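Side-chain contacts in acyl-CoA dehydrogenase (Bacillus anthracis, PDB 3OWA), which binds FAD and probably oxidises acyl-CoA thioesters to their 2,3-enoyl forms: residues T550-A553 and M559-M562; I496-S501 and E544-E549; T176-N181 and A200-E205; I197-A200 and H206-A209. One frame throughout, in Å; residues are numbered along the deposited sequence.

Contact 1 (T550-A553 and M559-M562)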
loop_
_atom_site.group_PDB
_atom_site.type_symbol
_atom_site.label_atom_id
_atom_site.label_comp_id
_atom_site.label_asym_id
_atom_site.label_seq_id
_atom_site.Cartn_x
_atom_site.Cartn_y
_atom_site.Cartn_z
ATOM N N THR A 550 -8.823 8.940 20.276
ATOM C CA THR A 550 -8.065 9.115 21.514
ATOM C C THR A 550 -8.943 9.582 22.688
ATOM O O THR A 550 -8.771 9.099 23.798
ATOM C CB THR A 550 -6.902 10.053 21.324
ATOM O OG1 THR A 550 -6.097 9.572 20.240
ATOM C CG2 THR A 550 -6.056 10.091 22.588
ATOM N N LEU A 551 -9.869 10.513 22.444
ATOM C CA LEU A 551 -10.778 10.997 23.517
ATOM C C LEU A 551 -11.667 9.875 24.056
ATOM O O LEU A 551 -11.836 9.727 25.258
ATOM C CB LEU A 551 -11.627 12.206 23.053
ATOM C CG LEU A 551 -10.887 13.538 22.849
ATOM C CD1 LEU A 551 -11.785 14.638 22.234
ATOM C CD2 LEU A 551 -10.294 14.017 24.159
ATOM N N ILE A 552 -12.207 9.069 23.151
ATOM C CA ILE A 552 -13.025 7.931 23.505
ATOM C C ILE A 552 -12.256 6.853 24.284
ATOM O O ILE A 552 -12.844 6.129 25.086
ATOM C CB ILE A 552 -13.666 7.303 22.247
ATOM C CG1 ILE A 552 -14.624 8.300 21.575
ATOM C CG2 ILE A 552 -14.389 6.014 22.587
ATOM C CD1 ILE A 552 -15.008 7.892 20.139
ATOM N N ALA A 553 -10.957 6.726 24.026
ATOM C CA ALA A 553 -10.153 5.729 24.716
ATOM C C ALA A 553 -9.717 6.242 26.087
ATOM O O ALA A 553 -9.286 5.472 26.946
ATOM C CB ALA A 553 -8.928 5.377 23.889
HETATM N N MSE A 559 -18.039 13.572 31.183
HETATM C CA MSE A 559 -16.712 14.123 30.918
HETATM C C MSE A 559 -16.272 13.932 29.457
HETATM O O MSE A 559 -15.640 14.827 28.882
HETATM C CB MSE A 559 -15.671 13.493 31.862
HETATM C CG MSE A 559 -15.869 13.779 33.363
HETATM SE SE MSE A 559 -15.521 15.630 33.870
HETATM C CE MSE A 559 -13.578 15.645 33.662
ATOM N N LEU A 560 -16.603 12.775 28.867
ATOM C CA LEU A 560 -16.292 12.506 27.459
ATOM C C LEU A 560 -17.144 13.349 26.522
ATOM O O LEU A 560 -16.679 13.757 25.462
ATOM C CB LEU A 560 -16.422 11.016 27.102
ATOM C CG LEU A 560 -16.375 10.608 25.610
ATOM C CD1 LEU A 560 -15.028 10.993 24.912
ATOM C CD2 LEU A 560 -16.700 9.119 25.394
ATOM N N ARG A 561 -18.393 13.619 26.900
ATOM C CA ARG A 561 -19.239 14.451 26.029
ATOM C C ARG A 561 -18.763 15.908 26.039
ATOM O O ARG A 561 -18.802 16.579 25.010
ATOM C CB ARG A 561 -20.732 14.307 26.354
ATOM C CG ARG A 561 -21.423 13.231 25.497
ATOM C CD ARG A 561 -22.830 12.893 25.991
ATOM N NE ARG A 561 -22.792 12.125 27.237
ATOM C CZ ARG A 561 -23.438 12.447 28.359
ATOM N NH1 ARG A 561 -24.211 13.527 28.411
ATOM N NH2 ARG A 561 -23.323 11.672 29.432
HETATM N N MSE A 562 -18.271 16.360 27.189
HETATM C CA MSE A 562 -17.612 17.673 27.320
HETATM C C MSE A 562 -16.433 17.823 26.343
HETATM O O MSE A 562 -16.407 18.733 25.514
HETATM C CB MSE A 562 -17.082 17.863 28.739
HETATM C CG MSE A 562 -17.296 19.251 29.305
HETATM SE SE MSE A 562 -18.860 19.339 30.476
HETATM C CE MSE A 562 -18.400 17.874 31.665
#
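The junction between two consecutive helices of the C-terminal helical region of this acyl-CoA dehydrogenase brings Leu551 and Ile552, near the end of helix 526-554, against Leu560 in the first turn of helix 557-571. Ile552 CA and Leu560 CA lie 6.9 Å apart, as the short connection between the helices allows. Leu560 carries the approach from its side. Its CG stands anti to its own backbone N (chi1 169°), which brings the branch end, and CD1 in particular, nearer to the other helix than the direction of its CB would suggest. This one methyl meets backbone as well as side chain: CD1 of Leu560 is 3.5 Å from Leu551 O and 3.8 Å from Ile552 N, so it lies against the peptide unit joining the two residues. No hydrogen bond crosses the contact, and the packing is apolar and modest, with 117 Å² buried in total. Leu551 is the buried member; beyond Leu560 it also touches Met563, Leu564 and Leu567 of helix 557-571 and Leu477 of helix 458-482. Ile552 also packs on Pro575 of the second subunit, which places this side of the contact at the dimer interface. Among side chains, CD1 of Leu560 comes within 4.1 Å of Leu551 CB, while Ile552 CG1 is 4.3 Å from that same Leu560 CD1.

Contact 2 (I496-S501 and E544-E549)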
loop_
_atom_site.group_PDB
_atom_site.type_symbol
_atom_site.label_atom_id
_atom_site.label_comp_id
_atom_site.label_asym_id
_atom_site.label_seq_id
_atom_site.Cartn_x
_atom_site.Cartn_y
_atom_site.Cartn_z
ATOM N N ILE A 496 -1.487 10.504 18.549
ATOM C CA ILE A 496 -0.913 11.791 18.865
ATOM C C ILE A 496 0.184 12.086 17.847
ATOM O O ILE A 496 0.229 13.174 17.286
ATOM C CB ILE A 496 -0.362 11.810 20.321
ATOM C CG1 ILE A 496 -1.530 11.748 21.323
ATOM C CG2 ILE A 496 0.500 13.037 20.560
ATOM C CD1 ILE A 496 -1.119 11.331 22.687
ATOM N N ALA A 497 1.039 11.099 17.602
ATOM C CA ALA A 497 2.098 11.219 16.593
ATOM C C ALA A 497 1.547 11.533 15.217
ATOM O O ALA A 497 2.123 12.355 14.508
ATOM C CB ALA A 497 2.959 9.960 16.560
ATOM N N ASP A 498 0.430 10.910 14.847
ATOM C CA ASP A 498 -0.215 11.170 13.549
ATOM C C ASP A 498 -0.815 12.574 13.494
ATOM O O ASP A 498 -0.739 13.245 12.456
ATOM C CB ASP A 498 -1.294 10.115 13.245
ATOM C CG ASP A 498 -0.708 8.688 13.077
ATOM O OD1 ASP A 498 0.524 8.550 12.845
ATOM O OD2 ASP A 498 -1.477 7.690 13.160
ATOM N N ILE A 499 -1.404 13.021 14.611
ATOM C CA ILE A 499 -1.852 14.393 14.683
ATOM C C ILE A 499 -0.698 15.386 14.463
ATOM O O ILE A 499 -0.817 16.336 13.677
ATOM C CB ILE A 499 -2.614 14.724 16.016
ATOM C CG1 ILE A 499 -3.939 13.979 16.044
ATOM C CG2 ILE A 499 -2.834 16.248 16.123
ATOM C CD1 ILE A 499 -4.661 14.007 17.387
ATOM N N VAL A 500 0.407 15.173 15.171
ATOM C CA VAL A 500 1.522 16.103 15.095
ATOM C C VAL A 500 2.092 16.068 13.667
ATOM O O VAL A 500 2.458 17.120 13.099
ATOM C CB VAL A 500 2.622 15.728 16.127
ATOM C CG1 VAL A 500 3.874 16.616 15.950
ATOM C CG2 VAL A 500 2.056 15.799 17.573
ATOM N N SER A 501 2.150 14.873 13.080
ATOM C CA SER A 501 2.714 14.744 11.747
ATOM C C SER A 501 1.835 15.510 10.727
ATOM O O SER A 501 2.334 16.303 9.930
ATOM C CB SER A 501 2.813 13.288 11.344
ATOM O OG SER A 501 3.330 13.241 10.028
ATOM N N GLU A 544 -8.989 15.195 13.138
ATOM C CA GLU A 544 -10.257 15.091 13.861
ATOM C C GLU A 544 -10.582 13.662 14.234
ATOM O O GLU A 544 -10.974 13.398 15.367
ATOM C CB GLU A 544 -11.409 15.680 13.044
ATOM C CG GLU A 544 -12.759 15.626 13.793
ATOM C CD GLU A 544 -13.891 16.347 13.059
ATOM O OE1 GLU A 544 -13.633 17.021 12.034
ATOM O OE2 GLU A 544 -15.058 16.232 13.507
ATOM N N ALA A 545 -10.437 12.738 13.285
ATOM C CA ALA A 545 -10.689 11.317 13.583
ATOM C C ALA A 545 -9.702 10.717 14.591
ATOM O O ALA A 545 -10.093 9.885 15.411
ATOM C CB ALA A 545 -10.716 10.474 12.302
ATOM N N HIS A 546 -8.420 11.095 14.493
ATOM C CA HIS A 546 -7.417 10.630 15.465
ATOM C C HIS A 546 -7.727 11.145 16.870
ATOM O O HIS A 546 -7.528 10.423 17.846
ATOM C CB HIS A 546 -5.999 11.065 15.073
ATOM C CG HIS A 546 -5.449 10.310 13.903
ATOM N ND1 HIS A 546 -5.500 8.938 13.822
ATOM C CD2 HIS A 546 -4.837 10.732 12.770
ATOM C CE1 HIS A 546 -4.945 8.546 12.686
ATOM N NE2 HIS A 546 -4.535 9.616 12.029
ATOM N N ALA A 547 -8.178 12.397 16.953
ATOM C CA ALA A 547 -8.517 12.995 18.248
ATOM C C ALA A 547 -9.722 12.316 18.875
ATOM O O ALA A 547 -9.687 11.981 20.047
ATOM C CB ALA A 547 -8.741 14.511 18.117
ATOM N N LYS A 548 -10.778 12.110 18.088
ATOM C CA LYS A 548 -11.976 11.403 18.553
ATOM C C LYS A 548 -11.656 10.034 19.129
ATOM O O LYS A 548 -12.122 9.710 20.218
ATOM C CB LYS A 548 -13.003 11.211 17.422
ATOM C CG LYS A 548 -13.801 12.451 17.089
ATOM C CD LYS A 548 -15.009 12.110 16.205
ATOM C CE LYS A 548 -15.566 13.376 15.525
ATOM N NZ LYS A 548 -16.969 13.187 15.017
ATOM N N GLU A 549 -10.879 9.234 18.390
ATOM C CA GLU A 549 -10.487 7.897 18.853
ATOM C C GLU A 549 -9.718 7.966 20.169
ATOM O O GLU A 549 -9.939 7.158 21.075
ATOM C CB GLU A 549 -9.642 7.127 17.802
ATOM C CG GLU A 549 -9.326 5.686 18.263
ATOM C CD GLU A 549 -8.520 4.861 17.248
ATOM O OE1 GLU A 549 -7.328 5.147 17.030
ATOM O OE2 GLU A 549 -9.076 3.900 16.677
#
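Helices 490-520 and 526-554 run nearly antiparallel here, the axes of their short segments approaching to 9.2 Å at 156°, with Ile499 and His546 the closest CA pair at 6.8 Å. Asp498 reaches the imidazole of His546 through its methylene: CB stands 3.8 Å from the ring centroid, 26° off the normal, a CH-pi contact over one face and offset toward the rim, where NE2 of His546 is 3.5 Å from Asp498 CB. The two side chains cross at about a right angle, and the carboxylate plane is turned 53° from the ring. Ile499 slides past His546 in the opposite direction, its CG1 3.7 Å from His546 CB. With CG1 anti to the carbonyl carbon, the chain of Ile499 carries CD1 on to Ala547, 4.2 Å from Ala547 CB. No hydrogen bond joins the two segments themselves, but Asn495, just before 496-501, links the same helices by a weak bond to His546 ND1 and another bond to Glu549 OE1. Arg415 of helix 411-427 engages the carboxylate in a salt bridge at Asp498 OD1 while the methylene covers the imidazole face; the nearby carboxylate may also polarise the ring.

Contact 3 (T176-N181 and A200-E205)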
loop_
_atom_site.group_PDB
_atom_site.type_symbol
_atom_site.label_atom_id
_atom_site.label_comp_id
_atom_site.label_asym_id
_atom_site.label_seq_id
_atom_site.Cartn_x
_atom_site.Cartn_y
_atom_site.Cartn_z
ATOM N N THR A 176 46.725 -3.754 22.418
ATOM C CA THR A 176 46.912 -2.990 21.198
ATOM C C THR A 176 45.684 -3.004 20.252
ATOM O O THR A 176 45.511 -2.086 19.471
ATOM C CB THR A 176 48.155 -3.481 20.432
ATOM O OG1 THR A 176 47.960 -4.836 20.009
ATOM C CG2 THR A 176 49.436 -3.380 21.320
ATOM N N HIS A 177 44.867 -4.054 20.338
ATOM C CA HIS A 177 43.737 -4.272 19.421
ATOM C C HIS A 177 42.536 -4.789 20.180
ATOM O O HIS A 177 42.700 -5.594 21.102
ATOM C CB HIS A 177 44.072 -5.331 18.373
ATOM C CG HIS A 177 45.137 -4.925 17.411
ATOM N ND1 HIS A 177 46.473 -4.942 17.739
ATOM C CD2 HIS A 177 45.065 -4.513 16.123
ATOM C CE1 HIS A 177 47.181 -4.533 16.700
ATOM N NE2 HIS A 177 46.351 -4.269 15.705
ATOM N N TYR A 178 41.346 -4.340 19.771
ATOM C CA TYR A 178 40.097 -4.982 20.173
ATOM C C TYR A 178 39.870 -6.187 19.286
ATOM O O TYR A 178 40.120 -6.112 18.082
ATOM C CB TYR A 178 38.907 -4.009 20.055
ATOM C CG TYR A 178 38.916 -3.005 21.179
ATOM C CD1 TYR A 178 38.436 -3.352 22.435
ATOM C CD2 TYR A 178 39.412 -1.696 20.975
ATOM C CE1 TYR A 178 38.440 -2.425 23.489
ATOM C CE2 TYR A 178 39.418 -0.746 22.023
ATOM C CZ TYR A 178 38.943 -1.132 23.278
ATOM O OH TYR A 178 38.926 -0.225 24.309
ATOM N N VAL A 179 39.428 -7.276 19.903
ATOM C CA VAL A 179 39.094 -8.541 19.245
ATOM C C VAL A 179 37.561 -8.632 19.153
ATOM O O VAL A 179 36.858 -8.743 20.176
ATOM C CB VAL A 179 39.697 -9.770 20.011
ATOM C CG1 VAL A 179 39.312 -11.073 19.350
ATOM C CG2 VAL A 179 41.245 -9.688 20.092
ATOM N N LEU A 180 37.029 -8.523 17.936
ATOM C CA LEU A 180 35.555 -8.463 17.767
ATOM C C LEU A 180 34.965 -9.796 17.298
ATOM O O LEU A 180 35.515 -10.454 16.383
ATOM C CB LEU A 180 35.157 -7.339 16.780
ATOM C CG LEU A 180 34.871 -5.976 17.416
ATOM C CD1 LEU A 180 36.162 -5.377 17.957
ATOM C CD2 LEU A 180 34.228 -5.021 16.373
ATOM N N ASN A 181 33.856 -10.193 17.911
ATOM C CA ASN A 181 33.152 -11.404 17.505
ATOM C C ASN A 181 31.667 -11.189 17.410
ATOM O O ASN A 181 31.038 -10.727 18.371
ATOM C CB ASN A 181 33.424 -12.551 18.488
ATOM C CG ASN A 181 34.792 -13.130 18.321
ATOM O OD1 ASN A 181 35.726 -12.810 19.092
ATOM N ND2 ASN A 181 34.939 -14.019 17.337
ATOM N N ALA A 200 29.638 -2.686 18.906
ATOM C CA ALA A 200 29.896 -3.928 19.634
ATOM C C ALA A 200 29.967 -3.584 21.116
ATOM O O ALA A 200 30.192 -2.427 21.456
ATOM C CB ALA A 200 31.216 -4.564 19.200
ATOM N N LYS A 201 29.786 -4.567 21.987
ATOM C CA LYS A 201 29.875 -4.307 23.423
ATOM C C LYS A 201 31.225 -4.746 23.978
ATOM O O LYS A 201 31.530 -5.933 23.983
ATOM C CB LYS A 201 28.724 -4.965 24.197
ATOM C CG LYS A 201 27.376 -4.378 23.855
ATOM C CD LYS A 201 26.251 -5.054 24.649
ATOM C CE LYS A 201 24.916 -4.383 24.313
ATOM N NZ LYS A 201 23.806 -4.965 25.157
ATOM N N ILE A 202 32.029 -3.770 24.420
ATOM C CA ILE A 202 33.329 -4.049 25.056
ATOM C C ILE A 202 33.116 -4.881 26.309
ATOM O O ILE A 202 32.306 -4.518 27.125
ATOM C CB ILE A 202 34.117 -2.759 25.333
ATOM C CG1 ILE A 202 34.508 -2.135 23.984
ATOM C CG2 ILE A 202 35.370 -3.061 26.213
ATOM C CD1 ILE A 202 34.994 -0.710 24.025
ATOM N N ASP A 203 33.811 -6.015 26.412
ATOM C CA ASP A 203 33.593 -7.024 27.463
ATOM C C ASP A 203 32.146 -7.485 27.562
ATOM O O ASP A 203 31.716 -7.977 28.599
ATOM C CB ASP A 203 34.095 -6.529 28.840
ATOM C CG ASP A 203 35.569 -6.147 28.821
ATOM O OD1 ASP A 203 35.945 -5.243 29.598
ATOM O OD2 ASP A 203 36.348 -6.728 28.020
ATOM N N GLY A 204 31.401 -7.323 26.472
ATOM C CA GLY A 204 30.007 -7.732 26.440
ATOM C C GLY A 204 29.127 -6.848 27.298
ATOM O O GLY A 204 28.006 -7.226 27.635
ATOM N N GLU A 205 29.622 -5.655 27.614
ATOM C CA GLU A 205 28.955 -4.770 28.553
ATOM C C GLU A 205 28.732 -3.367 27.979
ATOM O O GLU A 205 27.622 -2.864 28.028
ATOM C CB GLU A 205 29.777 -4.697 29.851
ATOM C CG GLU A 205 28.991 -4.282 31.077
ATOM C CD GLU A 205 27.934 -5.311 31.527
ATOM O OE1 GLU A 205 27.959 -6.485 31.069
ATOM O OE2 GLU A 205 27.073 -4.931 32.359
#
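Tyr178 and Ile202 meet through side chains alone, since their strands, 177-188 and 195-202, exchange no hydrogen bond here and the two CA atoms are 8.4 Å apart. Both residues point toward the opposing segment. In Tyr178 the CG is anti to the carbonyl carbon (chi1 -75°), and chi2 of -80° turns the ring roughly perpendicular to the plane of its first bonds, presenting the CE1 side to the isoleucine. CD1 of Ile202 approaches obliquely and lies 3.9 Å from Tyr178 CE1; the same methyl is 4.0 Å from Tyr178 OH, so it bears on the phenolic end of the ring. The inner carbon follows, with Ile202 CG1 4.0 Å from Tyr178 CE1. The trans torsion about CB-CG1 (chi2 166°) carries CD1 out to the tyrosine.

Two residues along each strand, the contact is slighter. Leu180 directs its CB along the flank, yet its branch end bends inward and CD2 comes to 4.2 Å from Ala200 CB. Ile202 is itself the second residue of a type II turn running from Lys201 to Gly204, closed by Gly204 N to Lys201 O at 2.9 Å.

All four touching residues are buried. Phe210 meets the Tyr178 ring edge-to-face and also touches Ala200 and Ile202, while Ile254 lies on both Tyr178 and Ile202. Strand 168-171 pairs with both strands, so these side chains bridge over an intervening strand. Such apolar filling of one face of a curled sheet is characteristic of the beta-barrel middle domain of acyl-CoA dehydrogenases.

Contact 4 (I197-A200 and H206-A209)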
loop_
_atom_site.group_PDB
_atom_site.type_symbol
_atom_site.label_atom_id
_atom_site.label_comp_id
_atom_site.label_asym_id
_atom_site.label_seq_id
_atom_site.Cartn_x
_atom_site.Cartn_y
_atom_site.Cartn_z
ATOM N N ILE A 197 31.509 1.105 10.024
ATOM C CA ILE A 197 31.300 1.629 11.371
ATOM C C ILE A 197 30.543 0.538 12.100
ATOM O O ILE A 197 29.401 0.307 11.801
ATOM C CB ILE A 197 30.443 2.903 11.368
ATOM C CG1 ILE A 197 31.055 3.965 10.416
ATOM C CG2 ILE A 197 30.255 3.450 12.861
ATOM C CD1 ILE A 197 32.507 4.399 10.715
ATOM N N VAL A 198 31.214 -0.171 12.992
ATOM C CA VAL A 198 30.622 -1.345 13.638
ATOM C C VAL A 198 30.334 -1.082 15.129
ATOM O O VAL A 198 31.176 -0.566 15.847
ATOM C CB VAL A 198 31.611 -2.513 13.570
ATOM C CG1 VAL A 198 31.059 -3.728 14.303
ATOM C CG2 VAL A 198 31.996 -2.836 12.078
ATOM N N TYR A 199 29.175 -1.495 15.624
ATOM C CA TYR A 199 28.877 -1.331 17.042
ATOM C C TYR A 199 29.010 -2.664 17.716
ATOM O O TYR A 199 28.552 -3.673 17.163
ATOM C CB TYR A 199 27.427 -0.882 17.184
ATOM C CG TYR A 199 27.198 0.543 16.784
ATOM C CD1 TYR A 199 27.237 1.571 17.745
ATOM C CD2 TYR A 199 26.893 0.877 15.466
ATOM C CE1 TYR A 199 26.981 2.902 17.387
ATOM C CE2 TYR A 199 26.645 2.209 15.108
ATOM C CZ TYR A 199 26.683 3.205 16.056
ATOM O OH TYR A 199 26.396 4.515 15.650
ATOM N N ALA A 200 29.638 -2.686 18.906
ATOM C CA ALA A 200 29.896 -3.928 19.634
ATOM C C ALA A 200 29.967 -3.584 21.116
ATOM O O ALA A 200 30.192 -2.427 21.456
ATOM C CB ALA A 200 31.216 -4.564 19.200
ATOM N N HIS A 206 29.775 -2.774 27.402
ATOM C CA HIS A 206 29.793 -1.356 27.084
ATOM C C HIS A 206 29.651 -1.115 25.569
ATOM O O HIS A 206 30.612 -1.307 24.788
ATOM C CB HIS A 206 31.081 -0.707 27.599
ATOM C CG HIS A 206 31.301 -0.860 29.074
ATOM N ND1 HIS A 206 32.484 -1.337 29.600
ATOM C CD2 HIS A 206 30.500 -0.599 30.134
ATOM C CE1 HIS A 206 32.402 -1.359 30.921
ATOM N NE2 HIS A 206 31.205 -0.931 31.270
ATOM N N PHE A 207 28.455 -0.659 25.194
ATOM C CA PHE A 207 28.039 -0.501 23.808
ATOM C C PHE A 207 28.856 0.620 23.183
ATOM O O PHE A 207 28.799 1.771 23.645
ATOM C CB PHE A 207 26.551 -0.177 23.791
ATOM C CG PHE A 207 25.960 -0.032 22.413
ATOM C CD1 PHE A 207 25.545 -1.160 21.711
ATOM C CD2 PHE A 207 25.802 1.238 21.834
ATOM C CE1 PHE A 207 24.971 -1.036 20.426
ATOM C CE2 PHE A 207 25.234 1.380 20.559
ATOM C CZ PHE A 207 24.817 0.245 19.856
ATOM N N SER A 208 29.632 0.282 22.151
ATOM C CA SER A 208 30.655 1.196 21.613
ATOM C C SER A 208 30.777 1.107 20.078
ATOM O O SER A 208 30.424 0.110 19.522
ATOM C CB SER A 208 32.037 0.858 22.241
ATOM O OG SER A 208 31.986 0.890 23.661
ATOM N N ALA A 209 31.268 2.152 19.416
ATOM C CA ALA A 209 31.417 2.124 17.965
ATOM C C ALA A 209 32.879 1.990 17.590
ATOM O O ALA A 209 33.745 2.475 18.327
ATOM C CB ALA A 209 30.804 3.381 17.341
#
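Tyr199 and Phe207 lay their rings nearly parallel, planes at 18°, but slid so far that they barely overlap, the centroids being 5.3 Å apart. The close approach is made at the neighbouring rims, with Tyr199 CD1 3.5 Å from Phe207 CE2. Phe207 gets there because its CG is anti to the backbone N (chi1 -178°), which swings the ring toward the tyrosine. Ala209 supplies another part of the tyrosine's shell: its CB lies over a ring face, 4.2 Å from the Tyr199 centroid, a CH-pi contact between the members of a non-hydrogen-bonded pair.

The backbone fixes this register. Ala200 and Ser208 form the adjacent hydrogen-bonded pair, with Ala200 N to Ser208 O at 3.0 Å and 162°, and Ser208 N to Ala200 O at 2.9 Å. Ser208 OG turns back along its own strand and donates to His206 O at 2.8 Å, above the carbonyl plane; it also hydrogen-bonds with Gly255 N.

Further out, Tyr151, one strand over, takes part in a hydrogen bond with Tyr199 OH and sets its ring steeply against that of Tyr199. Ile260 of helix 257-293 touches both Tyr199 and Ala209. With the Tyr199 side chain about 7 Å from a bound FAD, the arrangement is that of an antiparallel beta hairpin of the middle-domain barrel whose aromatic side lies near the cofactor.

How the contacts relate
Along the chain the middle-domain contacts come first, then contact 2, then contact 1. Contacts 3 and 4 have centres 8 Å apart, share Ala200 on strand 195-202 and belong to one mixed sheet; they also touch, Ile202 CD1 lying 3.4 Å from Ser208 OG. Contacts 1 and 2 follow one another on helix 526-554, their centres 14 Å apart: contact 2 ties it to helix 490-520, contact 1 to helix 557-571. The two pairs do not meet, and the centres of contacts 1 and 3 are 52 Å apart. This separation reflects the family's build, a beta domain beside a helical bundle, each packed by its own local contacts.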